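Local coordinates for SCO family protein (Aquifex aeolicus, PDB 3ME7) that probably binds copper and transfers electrons as a thioredoxin-like SCO1/2-family protein that carries a redox-active disulfide, at residues Lys27-Leu33 and Val131-Leu137. Residues are numbered along the deposited sequence.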
loop_
_atom_site.group_PDB
_atom_site.type_symbol
_atom_site.label_atom_id
_atom_site.label_comp_id
_atom_site.label_asym_id
_atom_site.label_seq_id
_atom_site.Cartn_x
_atom_site.Cartn_y
_atom_site.Cartn_z
ATOM N N LYS A 27 -13.320 2.011 1.018
ATOM C CA LYS A 27 -13.682 3.408 0.766
ATOM C C LYS A 27 -14.103 4.102 2.058
ATOM O O LYS A 27 -14.642 3.461 2.971
ATOM C CB LYS A 27 -14.791 3.522 -0.284
ATOM C CG LYS A 27 -14.284 3.385 -1.705
ATOM C CD LYS A 27 -15.437 3.536 -2.700
ATOM C CE LYS A 27 -14.996 3.178 -4.095
ATOM N NZ LYS A 27 -16.099 3.315 -5.090
ATOM N N GLY A 28 -13.876 5.408 2.112
ATOM C CA GLY A 28 -14.361 6.225 3.239
ATOM C C GLY A 28 -13.247 6.776 4.110
ATOM O O GLY A 28 -13.485 7.633 4.962
ATOM N N LYS A 29 -12.026 6.274 3.904
ATOM C CA LYS A 29 -10.823 6.796 4.557
ATOM C C LYS A 29 -9.703 6.792 3.518
ATOM O O LYS A 29 -9.718 5.945 2.597
ATOM C CB LYS A 29 -10.366 5.884 5.706
ATOM C CG LYS A 29 -11.422 5.450 6.721
ATOM C CD LYS A 29 -10.782 4.542 7.769
ATOM C CE LYS A 29 -11.825 3.907 8.674
ATOM N NZ LYS A 29 -12.448 4.874 9.615
ATOM N N PRO A 30 -8.695 7.688 3.668
ATOM C CA PRO A 30 -7.497 7.553 2.834
ATOM C C PRO A 30 -6.834 6.180 3.010
ATOM O O PRO A 30 -6.947 5.546 4.077
ATOM C CB PRO A 30 -6.563 8.635 3.370
ATOM C CG PRO A 30 -7.477 9.660 3.961
ATOM C CD PRO A 30 -8.578 8.844 4.583
ATOM N N ILE A 31 -6.211 5.713 1.939
ATOM C CA ILE A 31 -5.563 4.407 1.931
ATOM C C ILE A 31 -4.099 4.570 1.569
ATOM O O ILE A 31 -3.756 5.184 0.559
ATOM C CB ILE A 31 -6.257 3.463 0.938
ATOM C CG1 ILE A 31 -7.699 3.205 1.396
ATOM C CG2 ILE A 31 -5.482 2.147 0.843
ATOM C CD1 ILE A 31 -8.646 2.837 0.277
ATOM N N ILE A 32 -3.230 4.014 2.410
ATOM C CA ILE A 32 -1.788 4.005 2.123
ATOM C C ILE A 32 -1.408 2.590 1.663
ATOM O O ILE A 32 -1.543 1.634 2.423
ATOM C CB ILE A 32 -0.973 4.422 3.358
ATOM C CG1 ILE A 32 -1.322 5.867 3.764
ATOM C CG2 ILE A 32 0.518 4.287 3.103
ATOM C CD1 ILE A 32 -0.665 6.320 5.094
ATOM N N LEU A 33 -0.927 2.494 0.426
ATOM C CA LEU A 33 -0.628 1.206 -0.222
ATOM C C LEU A 33 0.865 1.008 -0.315
ATOM O O LEU A 33 1.572 1.882 -0.803
ATOM C CB LEU A 33 -1.171 1.164 -1.663
ATOM C CG LEU A 33 -2.659 1.144 -1.976
ATOM C CD1 LEU A 33 -2.860 1.102 -3.493
ATOM C CD2 LEU A 33 -3.312 -0.063 -1.329
ATOM N N VAL A 131 1.868 4.413 -2.173
ATOM C CA VAL A 131 0.856 5.121 -2.943
ATOM C C VAL A 131 -0.224 5.561 -1.965
ATOM O O VAL A 131 -0.632 4.791 -1.086
ATOM C CB VAL A 131 0.223 4.243 -4.053
ATOM C CG1 VAL A 131 -0.691 5.092 -4.961
ATOM C CG2 VAL A 131 1.290 3.560 -4.911
ATOM N N VAL A 132 -0.703 6.798 -2.126
ATOM C CA VAL A 132 -1.736 7.306 -1.233
ATOM C C VAL A 132 -3.005 7.578 -2.027
ATOM O O VAL A 132 -2.989 8.346 -2.983
ATOM C CB VAL A 132 -1.280 8.564 -0.450
ATOM C CG1 VAL A 132 -2.364 8.918 0.577
ATOM C CG2 VAL A 132 0.027 8.277 0.282
ATOM N N LEU A 133 -4.092 6.914 -1.631
ATOM C CA LEU A 133 -5.393 7.060 -2.282
ATOM C C LEU A 133 -6.383 7.872 -1.462
ATOM O O LEU A 133 -6.358 7.870 -0.224
ATOM C CB LEU A 133 -6.026 5.690 -2.527
ATOM C CG LEU A 133 -5.145 4.550 -3.039
ATOM C CD1 LEU A 133 -5.990 3.279 -3.155
ATOM C CD2 LEU A 133 -4.568 4.924 -4.371
ATOM N N SER A 134 -7.282 8.542 -2.177
ATOM C CA SER A 134 -8.389 9.238 -1.556
ATOM C C SER A 134 -9.381 8.207 -1.026
ATOM O O SER A 134 -9.283 7.017 -1.367
ATOM C CB SER A 134 -9.076 10.109 -2.601
ATOM O OG SER A 134 -9.888 9.307 -3.457
ATOM N N PRO A 135 -10.359 8.638 -0.202
ATOM C CA PRO A 135 -11.401 7.708 0.247
ATOM C C PRO A 135 -12.248 7.095 -0.865
ATOM O O PRO A 135 -13.009 6.162 -0.588
ATOM C CB PRO A 135 -12.280 8.575 1.167
ATOM C CG PRO A 135 -11.346 9.616 1.665
ATOM C CD PRO A 135 -10.456 9.934 0.509
ATOM N N GLU A 136 -12.141 7.630 -2.081
ATOM C CA GLU A 136 -12.841 7.096 -3.258
ATOM C C GLU A 136 -11.930 6.264 -4.154
ATOM O O GLU A 136 -12.306 5.937 -5.273
ATOM C CB GLU A 136 -13.444 8.225 -4.110
ATOM C CG GLU A 136 -14.428 9.109 -3.381
ATOM C CD GLU A 136 -15.626 8.339 -2.865
ATOM O OE1 GLU A 136 -16.122 7.418 -3.568
ATOM O OE2 GLU A 136 -16.095 8.678 -1.755
ATOM N N LEU A 137 -10.735 5.934 -3.653
ATOM C CA LEU A 137 -9.725 5.130 -4.391
ATOM C C LEU A 137 -8.973 5.864 -5.501
ATOM O O LEU A 137 -8.340 5.234 -6.347
ATOM C CB LEU A 137 -10.307 3.817 -4.947
ATOM C CG LEU A 137 -11.145 2.960 -3.992
ATOM C CD1 LEU A 137 -11.554 1.693 -4.739
ATOM C CD2 LEU A 137 -10.354 2.610 -2.728
HETATM O O HOH W 1 -13.605 4.269 -6.847
#
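In this thioredoxin-fold SCO domain, strand 31-36 pairs antiparallel with strand 129-133 inside the central mixed sheet, flanked by strands 66-71 and 139-144. Backbone hydrogen bonds set the register: Ile31 and Leu133 exchange two (Ile31 N to Leu133 O, 3.1 Å; Leu133 N to Ile31 O, 2.8 Å), as do Leu33 and Val131, while Ile32 and Val132 form the non-hydrogen-bonded pair. Pro30 has no N-H, so it hydrogen-bonds Trp66 through its carbonyl; its CA makes a CA-H...O contact with Leu133 O (3.3 Å).

Branched aliphatic residues fill both faces. Ile31, Leu33, Val131 and Leu133 share one, with Leu33 CD1 3.8 Å from Leu133 CD1; Leu137 extends this layer, its CD2 3.5 Å from Ile31 CD1. On the other, Ile32 meets Val132, and helix 150-160 covers Pro30 and Val132.

Ser134-Leu137 makes a type I turn, whose second position suits the fixed phi of Pro135. Ser134 OG accepts from Glu136 N, an ST turn. Gly28, at a positive phi that would jam a CB against the preceding carbonyl, donates from N to Pro135 O (2.9 Å). At the exposed loop end, a water donates to Glu136 O (2.6 Å) and weakly accepts from Lys27 NZ (3.2 Å).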